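Local coordinates for protein NEQ263 (Nanoarchaeum equitans Kin4-M, PDB 5BN3) that probably binds ATP as the B-type subunit of the catalytic core of an unusual archaeal ATP synthase, in company with its partner NeqA, at residues Leu343-Ala357 / Glu368-Glu380. Sequence-based numbering, arbitrary orientation.
Sequences LIKSYAKGLEARDIA and EDKAYLKFAELVE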
ATOM      1  N   LEU B 343      29.057  23.500 -14.711  1.00 39.07           N
ATOM      2  CA  LEU B 343      28.014  23.981 -13.814  1.00 38.95           C
ATOM      3  C   LEU B 343      27.347  22.818 -13.094  1.00 43.24           C
ATOM      4  O   LEU B 343      27.221  22.825 -11.870  1.00 40.75           O
ATOM      5  CB  LEU B 343      26.969  24.786 -14.590  1.00 41.54           C
ATOM      6  CG  LEU B 343      25.667  25.096 -13.847  1.00 47.49           C
ATOM      7  CD1 LEU B 343      25.909  26.085 -12.718  1.00 40.82           C
ATOM      8  CD2 LEU B 343      24.604  25.614 -14.803  1.00 38.39           C
ATOM      9  N   ILE B 344      26.933  21.818 -13.864  1.00 39.27           N
ATOM     10  CA  ILE B 344      26.215  20.671 -13.320  1.00 39.03           C
ATOM     11  C   ILE B 344      27.072  19.861 -12.346  1.00 33.69           C
ATOM     12  O   ILE B 344      26.636  19.549 -11.236  1.00 40.68           O
ATOM     13  CB  ILE B 344      25.710  19.749 -14.449  1.00 40.71           C
ATOM     14  CG1 ILE B 344      24.629  20.456 -15.271  1.00 47.96           C
ATOM     15  CG2 ILE B 344      25.168  18.455 -13.879  1.00 38.72           C
ATOM     16  CD1 ILE B 344      23.444  20.919 -14.444  1.00 43.99           C
ATOM     17  N   LYS B 345      28.291  19.532 -12.760  1.00 45.01           N
ATOM     18  CA  LYS B 345      29.174  18.698 -11.946  1.00 48.32           C
ATOM     19  C   LYS B 345      29.628  19.385 -10.657  1.00 48.19           C
ATOM     20  O   LYS B 345      29.701  18.750  -9.606  1.00 49.06           O
ATOM     21  CB  LYS B 345      30.384  18.236 -12.767  1.00 52.04           C
ATOM     22  CG  LYS B 345      30.030  17.379 -13.984  1.00 61.92           C
ATOM     23  CD  LYS B 345      30.352  15.906 -13.760  1.00 79.41           C
ATOM     24  CE  LYS B 345      29.793  15.029 -14.878  1.00 70.14           C
ATOM     25  NZ  LYS B 345      30.339  15.363 -16.222  1.00 74.27           N
ATOM     26  N   SER B 346      29.929  20.677 -10.736  1.00 43.57           N
ATOM     27  CA  SER B 346      30.388  21.423  -9.567  1.00 47.20           C
ATOM     28  C   SER B 346      29.258  21.705  -8.576  1.00 52.82           C
ATOM     29  O   SER B 346      29.474  21.697  -7.366  1.00 50.08           O
ATOM     30  CB  SER B 346      31.055  22.735  -9.986  1.00 48.25           C
ATOM     31  OG  SER B 346      32.099  22.504 -10.915  1.00 47.81           O
ATOM     32  N   TYR B 347      28.059  21.960  -9.095  1.00 44.81           N
ATOM     33  CA  TYR B 347      26.889  22.188  -8.251  1.00 39.88           C
ATOM     34  C   TYR B 347      26.549  20.915  -7.484  1.00 42.35           C
ATOM     35  O   TYR B 347      26.258  20.959  -6.290  1.00 46.86           O
ATOM     36  CB  TYR B 347      25.694  22.641  -9.101  1.00 38.54           C
ATOM     37  CG  TYR B 347      24.463  23.017  -8.305  1.00 43.74           C
ATOM     38  CD1 TYR B 347      24.508  24.027  -7.356  1.00 42.53           C
ATOM     39  CD2 TYR B 347      23.251  22.375  -8.518  1.00 46.75           C
ATOM     40  CE1 TYR B 347      23.388  24.378  -6.630  1.00 46.92           C
ATOM     41  CE2 TYR B 347      22.122  22.721  -7.794  1.00 41.21           C
ATOM     42  CZ  TYR B 347      22.199  23.723  -6.852  1.00 47.52           C
ATOM     43  OH  TYR B 347      21.086  24.077  -6.126  1.00 39.84           O
ATOM     44  N   ALA B 348      26.600  19.782  -8.178  1.00 37.66           N
ATOM     45  CA  ALA B 348      26.330  18.488  -7.559  1.00 40.85           C
ATOM     46  C   ALA B 348      27.325  18.180  -6.444  1.00 51.12           C
ATOM     47  O   ALA B 348      26.940  17.740  -5.360  1.00 43.94           O
ATOM     48  CB  ALA B 348      26.356  17.391  -8.606  1.00 41.33           C
ATOM     49  N   LYS B 349      28.606  18.404  -6.718  1.00 49.78           N
ATOM     50  CA  LYS B 349      29.645  18.194  -5.718  1.00 58.11           C
ATOM     51  C   LYS B 349      29.460  19.166  -4.554  1.00 54.14           C
ATOM     52  O   LYS B 349      29.706  18.821  -3.399  1.00 49.87           O
ATOM     53  CB  LYS B 349      31.033  18.349  -6.347  1.00 54.27           C
ATOM     54  CG  LYS B 349      32.184  17.963  -5.429  1.00 66.93           C
ATOM     55  CD  LYS B 349      33.303  17.276  -6.204  1.00 78.32           C
ATOM     56  CE  LYS B 349      34.473  16.916  -5.297  1.00 76.68           C
ATOM     57  NZ  LYS B 349      34.065  16.054  -4.152  1.00 88.85           N
ATOM     58  N   GLY B 350      29.004  20.377  -4.868  1.00 48.66           N
ATOM     59  CA  GLY B 350      28.711  21.367  -3.847  1.00 44.07           C
ATOM     60  C   GLY B 350      27.579  20.936  -2.934  1.00 56.43           C
ATOM     61  O   GLY B 350      27.609  21.202  -1.732  1.00 52.58           O
ATOM     62  N   LEU B 351      26.580  20.266  -3.504  1.00 43.24           N
ATOM     63  CA  LEU B 351      25.430  19.804  -2.729  1.00 45.63           C
ATOM     64  C   LEU B 351      25.795  18.650  -1.797  1.00 45.30           C
ATOM     65  O   LEU B 351      25.277  18.558  -0.681  1.00 50.60           O
ATOM     66  CB  LEU B 351      24.279  19.403  -3.656  1.00 48.95           C
ATOM     67  CG  LEU B 351      23.586  20.545  -4.401  1.00 53.30           C
ATOM     68  CD1 LEU B 351      22.444  20.028  -5.259  1.00 53.10           C
ATOM     69  CD2 LEU B 351      23.075  21.569  -3.415  1.00 42.12           C
ATOM     70  N   GLU B 352      26.677  17.770  -2.262  1.00 46.19           N
ATOM     71  CA  GLU B 352      27.189  16.685  -1.432  1.00 64.76           C
ATOM     72  C   GLU B 352      27.951  17.264  -0.248  1.00 60.88           C
ATOM     73  O   GLU B 352      27.774  16.831   0.888  1.00 59.00           O
ATOM     74  CB  GLU B 352      28.110  15.773  -2.247  1.00 54.08           C
ATOM     75  CG  GLU B 352      27.444  15.090  -3.436  1.00 68.68           C
ATOM     76  CD  GLU B 352      28.440  14.339  -4.302  1.00 88.83           C
ATOM     77  OE1 GLU B 352      29.659  14.476  -4.061  1.00 80.41           O
ATOM     78  OE2 GLU B 352      28.005  13.613  -5.222  1.00 83.90           O
ATOM     79  N   ALA B 353      28.797  18.251  -0.527  1.00 54.81           N
ATOM     80  CA  ALA B 353      29.549  18.936   0.518  1.00 62.76           C
ATOM     81  C   ALA B 353      28.618  19.649   1.494  1.00 71.03           C
ATOM     82  O   ALA B 353      28.940  19.799   2.672  1.00 77.80           O
ATOM     83  CB  ALA B 353      30.520  19.919  -0.098  1.00 63.64           C
ATOM     84  N   ARG B 354      27.470  20.093   0.995  1.00 69.82           N
ATOM     85  CA  ARG B 354      26.465  20.740   1.831  1.00 59.55           C
ATOM     86  C   ARG B 354      25.810  19.742   2.785  1.00 71.02           C
ATOM     87  O   ARG B 354      25.545  20.062   3.945  1.00 64.92           O
ATOM     88  CB  ARG B 354      25.401  21.417   0.960  1.00 60.27           C
ATOM     89  CG  ARG B 354      24.307  22.117   1.751  1.00 61.30           C
ATOM     90  CD  ARG B 354      23.236  22.704   0.840  1.00 49.28           C
ATOM     91  NE  ARG B 354      23.720  23.841   0.060  1.00 63.15           N
ATOM     92  CZ  ARG B 354      23.010  24.462  -0.879  1.00 61.77           C
ATOM     93  NH1 ARG B 354      21.782  24.055  -1.164  1.00 52.62           N
ATOM     94  NH2 ARG B 354      23.531  25.489  -1.537  1.00 52.55           N
ATOM     95  N   ASP B 355      25.552  18.535   2.287  1.00 65.08           N
ATOM     96  CA  ASP B 355      24.938  17.477   3.088  1.00 70.93           C
ATOM     97  C   ASP B 355      25.766  17.135   4.327  1.00 78.45           C
ATOM     98  O   ASP B 355      25.228  17.028   5.430  1.00 79.02           O
ATOM     99  CB  ASP B 355      24.718  16.220   2.238  1.00 71.30           C
ATOM    100  CG  ASP B 355      23.508  16.332   1.326  1.00 91.07           C
ATOM    101  OD1 ASP B 355      22.498  16.938   1.745  1.00 94.62           O
ATOM    102  OD2 ASP B 355      23.562  15.807   0.194  1.00 91.98           O
ATOM    103  N   ILE B 356      27.075  16.975   4.142  1.00 64.34           N
ATOM    104  CA  ILE B 356      27.968  16.627   5.247  1.00 87.02           C
ATOM    105  C   ILE B 356      28.280  17.839   6.131  1.00 87.76           C
ATOM    106  O   ILE B 356      28.762  17.692   7.254  1.00 92.41           O
ATOM    107  CB  ILE B 356      29.274  15.944   4.749  1.00 72.08           C
ATOM    108  CG1 ILE B 356      30.439  16.937   4.673  1.00 82.38           C
ATOM    109  CG2 ILE B 356      29.046  15.258   3.409  1.00 71.22           C
ATOM    110  CD1 ILE B 356      31.506  16.694   5.727  1.00 87.99           C
ATOM    111  N   ALA B 357      27.987  19.032   5.620  1.00 81.46           N
ATOM    112  CA  ALA B 357      28.145  20.262   6.390  1.00 89.64           C
ATOM    113  C   ALA B 357      27.165  20.302   7.558  1.00 90.60           C
ATOM    114  O   ALA B 357      27.348  21.063   8.509  1.00 98.83           O
ATOM    115  CB  ALA B 357      27.956  21.472   5.502  1.00 91.24           C
ATOM    116  N   GLU B 368      39.101  21.800  -0.769  1.00 93.95           N
ATOM    117  CA  GLU B 368      38.459  21.535  -2.050  1.00 90.36           C
ATOM    118  C   GLU B 368      36.943  21.490  -1.885  1.00 87.12           C
ATOM    119  O   GLU B 368      36.202  22.047  -2.695  1.00 87.96           O
ATOM    120  CB  GLU B 368      38.962  20.206  -2.619  1.00 94.69           C
ATOM    121  CG  GLU B 368      38.457  19.881  -4.016  1.00 93.88           C
ATOM    122  CD  GLU B 368      38.667  18.425  -4.389  1.00105.77           C
ATOM    123  OE1 GLU B 368      39.275  18.157  -5.446  1.00102.64           O
ATOM    124  OE2 GLU B 368      38.212  17.544  -3.627  1.00101.08           O
ATOM    125  N   ASP B 369      36.493  20.838  -0.817  1.00 76.23           N
ATOM    126  CA  ASP B 369      35.068  20.678  -0.547  1.00 82.61           C
ATOM    127  C   ASP B 369      34.419  21.934   0.040  1.00 80.32           C
ATOM    128  O   ASP B 369      33.194  22.033   0.100  1.00 79.71           O
ATOM    129  CB  ASP B 369      34.831  19.476   0.370  1.00 79.99           C
ATOM    130  CG  ASP B 369      34.794  18.161  -0.387  1.00 92.14           C
ATOM    131  OD1 ASP B 369      35.369  18.088  -1.494  1.00 96.42           O
ATOM    132  OD2 ASP B 369      34.184  17.201   0.128  1.00 96.71           O
ATOM    133  N   LYS B 370      35.239  22.887   0.475  1.00 80.95           N
ATOM    134  CA  LYS B 370      34.730  24.182   0.920  1.00 86.08           C
ATOM    135  C   LYS B 370      34.503  25.097  -0.276  1.00 73.40           C
ATOM    136  O   LYS B 370      33.673  26.003  -0.232  1.00 68.12           O
ATOM    137  CB  LYS B 370      35.693  24.842   1.909  1.00 89.93           C
ATOM    138  CG  LYS B 370      35.356  24.586   3.368  1.00 96.42           C
ATOM    139  CD  LYS B 370      36.343  25.282   4.292  1.00105.37           C
ATOM    140  CE  LYS B 370      35.999  25.024   5.746  1.00105.07           C
ATOM    141  NZ  LYS B 370      35.859  23.568   6.002  1.00 95.91           N
ATOM    142  N   ALA B 371      35.248  24.850  -1.347  1.00 67.68           N
ATOM    143  CA  ALA B 371      35.108  25.627  -2.573  1.00 66.99           C
ATOM    144  C   ALA B 371      33.829  25.264  -3.322  1.00 77.61           C
ATOM    145  O   ALA B 371      33.135  26.138  -3.842  1.00 71.58           O
ATOM    146  CB  ALA B 371      36.315  25.424  -3.459  1.00 68.88           C
ATOM    147  N   TYR B 372      33.529  23.970  -3.385  1.00 68.96           N
ATOM    148  CA  TYR B 372      32.305  23.499  -4.020  1.00 62.96           C
ATOM    149  C   TYR B 372      31.081  23.921  -3.216  1.00 56.96           C
ATOM    150  O   TYR B 372      30.039  24.253  -3.783  1.00 62.46           O
ATOM    151  CB  TYR B 372      32.338  21.978  -4.184  1.00 60.93           C
ATOM    152  CG  TYR B 372      33.247  21.513  -5.294  1.00 59.59           C
ATOM    153  CD1 TYR B 372      32.900  21.708  -6.620  1.00 62.95           C
ATOM    154  CD2 TYR B 372      34.447  20.877  -5.018  1.00 76.34           C
ATOM    155  CE1 TYR B 372      33.722  21.289  -7.642  1.00 60.80           C
ATOM    156  CE2 TYR B 372      35.279  20.452  -6.035  1.00 68.42           C
ATOM    157  CZ  TYR B 372      34.908  20.661  -7.345  1.00 77.39           C
ATOM    158  OH  TYR B 372      35.726  20.243  -8.369  1.00 67.50           O
ATOM    159  N   LEU B 373      31.218  23.908  -1.892  1.00 60.55           N
ATOM    160  CA  LEU B 373      30.150  24.329  -0.992  1.00 60.64           C
ATOM    161  C   LEU B 373      29.732  25.774  -1.255  1.00 72.14           C
ATOM    162  O   LEU B 373      28.543  26.094  -1.292  1.00 62.77           O
ATOM    163  CB  LEU B 373      30.597  24.175   0.463  1.00 67.16           C
ATOM    164  CG  LEU B 373      29.578  24.582   1.526  1.00 75.22           C
ATOM    165  CD1 LEU B 373      28.281  23.839   1.301  1.00 81.30           C
ATOM    166  CD2 LEU B 373      30.106  24.302   2.921  1.00 87.07           C
ATOM    167  N   LYS B 374      30.723  26.639  -1.436  1.00 65.93           N
ATOM    168  CA  LYS B 374      30.475  28.046  -1.722  1.00 72.01           C
ATOM    169  C   LYS B 374      29.897  28.226  -3.124  1.00 55.30           C
ATOM    170  O   LYS B 374      29.042  29.084  -3.344  1.00 54.16           O
ATOM    171  CB  LYS B 374      31.770  28.847  -1.586  1.00 62.85           C
ATOM    172  CG  LYS B 374      31.595  30.348  -1.729  1.00 67.18           C
ATOM    173  CD  LYS B 374      32.944  31.040  -1.831  1.00 91.40           C
ATOM    174  CE  LYS B 374      32.812  32.546  -1.680  1.00 97.87           C
ATOM    175  NZ  LYS B 374      34.131  33.230  -1.815  1.00102.75           N
ATOM    176  N   PHE B 375      30.375  27.415  -4.065  1.00 53.67           N
ATOM    177  CA  PHE B 375      29.913  27.466  -5.447  1.00 56.83           C
ATOM    178  C   PHE B 375      28.412  27.224  -5.532  1.00 51.36           C
ATOM    179  O   PHE B 375      27.690  27.962  -6.200  1.00 52.57           O
ATOM    180  CB  PHE B 375      30.663  26.434  -6.293  1.00 53.97           C
ATOM    181  CG  PHE B 375      30.244  26.406  -7.737  1.00 53.44           C
ATOM    182  CD1 PHE B 375      30.738  27.342  -8.633  1.00 50.79           C
ATOM    183  CD2 PHE B 375      29.366  25.438  -8.201  1.00 48.60           C
ATOM    184  CE1 PHE B 375      30.355  27.320  -9.965  1.00 61.94           C
ATOM    185  CE2 PHE B 375      28.980  25.411  -9.530  1.00 40.91           C
ATOM    186  CZ  PHE B 375      29.477  26.352 -10.414  1.00 53.19           C
ATOM    187  N   ALA B 376      27.949  26.186  -4.844  1.00 55.24           N
ATOM    188  CA  ALA B 376      26.533  25.842  -4.834  1.00 52.79           C
ATOM    189  C   ALA B 376      25.689  26.949  -4.211  1.00 52.70           C
ATOM    190  O   ALA B 376      24.565  27.197  -4.645  1.00 47.87           O
ATOM    191  CB  ALA B 376      26.315  24.531  -4.102  1.00 54.29           C
ATOM    192  N   GLU B 377      26.229  27.605  -3.188  1.00 52.44           N
ATOM    193  CA  GLU B 377      25.536  28.715  -2.543  1.00 47.53           C
ATOM    194  C   GLU B 377      25.381  29.888  -3.507  1.00 51.38           C
ATOM    195  O   GLU B 377      24.311  30.490  -3.601  1.00 47.46           O
ATOM    196  CB  GLU B 377      26.294  29.168  -1.291  1.00 58.56           C
ATOM    197  CG  GLU B 377      25.622  30.315  -0.548  1.00 70.12           C
ATOM    198  CD  GLU B 377      26.557  31.029   0.410  1.00 99.02           C
ATOM    199  OE1 GLU B 377      27.554  30.415   0.847  1.00 97.98           O
ATOM    200  OE2 GLU B 377      26.296  32.210   0.724  1.00 81.87           O
ATOM    201  N   LEU B 378      26.456  30.201  -4.226  1.00 45.42           N
ATOM    202  CA  LEU B 378      26.464  31.324  -5.163  1.00 57.03           C
ATOM    203  C   LEU B 378      25.664  31.039  -6.436  1.00 48.37           C
ATOM    204  O   LEU B 378      25.079  31.951  -7.021  1.00 46.74           O
ATOM    205  CB  LEU B 378      27.901  31.709  -5.521  1.00 54.46           C
ATOM    206  CG  LEU B 378      28.799  32.257  -4.409  1.00 61.82           C
ATOM    207  CD1 LEU B 378      30.242  32.331  -4.877  1.00 58.86           C
ATOM    208  CD2 LEU B 378      28.324  33.626  -3.976  1.00 61.50           C
ATOM    209  N   VAL B 379      25.652  29.782  -6.869  1.00 46.71           N
ATOM    210  CA  VAL B 379      24.846  29.376  -8.019  1.00 47.28           C
ATOM    211  C   VAL B 379      23.377  29.695  -7.760  1.00 38.33           C
ATOM    212  O   VAL B 379      22.688  30.253  -8.614  1.00 44.88           O
ATOM    213  CB  VAL B 379      25.016  27.870  -8.322  1.00 50.42           C
ATOM    214  CG1 VAL B 379      23.842  27.339  -9.125  1.00 47.66           C
ATOM    215  CG2 VAL B 379      26.314  27.624  -9.068  1.00 50.41           C
ATOM    216  N   GLU B 380      22.910  29.357  -6.564  1.00 44.88           N
ATOM    217  CA  GLU B 380      21.520  29.586  -6.200  1.00 49.35           C
ATOM    218  C   GLU B 380      21.214  31.072  -6.017  1.00 49.71           C
ATOM    219  O   GLU B 380      20.114  31.523  -6.331  1.00 46.61           O
ATOM    220  CB  GLU B 380      21.166  28.795  -4.935  1.00 46.00           C
ATOM    221  CG  GLU B 380      21.296  27.284  -5.108  1.00 44.16           C
ATOM    222  CD  GLU B 380      21.093  26.511  -3.817  1.00 59.93           C
ATOM    223  OE1 GLU B 380      20.969  27.143  -2.747  1.00 51.46           O
ATOM    224  OE2 GLU B 380      21.061  25.263  -3.875  1.00 47.49           O
TER
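Where segment 343-357, on helix 334-356, meets segment 368-380, on helix 367-384, the axes come within 7.3 Å at a crossing angle of -108°, and the backbones come nearest where Gly350 faces Tyr372, with Gly350 CA 3.2 Å from Tyr372 O. The glycine leaves no beta carbon between the backbones, where Tyr372 O and the Ala376 methyl stand; that methyl fits as a knob among Gly350, Tyr347, Leu351 and Arg354. Beside this close approach, Tyr347, with CG anti to the backbone N (chi1 -175°), drops its ring among Phe375, Ala376, Val379 and Glu380 and gives its hydroxyl hydrogen to Glu380, OH to OE2 2.5 Å, on the anti lone pair. Glu380 OE2 also accepts Arg354 NH1 on its syn side, at 3.1 Å, the guanidinium turned 73° from the carboxylate. An alanine at Glu380 would remove both acceptors and is likely to leave the Tyr347 hydroxyl and the Arg354 charge without their mate. On the other flank, Lys349 lays CG over one face of Tyr372, a CH-pi contact 3.8 Å from the ring centroid, and its NZ reaches Asp369 OD1 at 3.6 Å in a salt bridge. With helix 394-408 covering Phe375, this close crossing of two helices is part of the helical C-terminal domain of V- and A-type ATP synthase subunits.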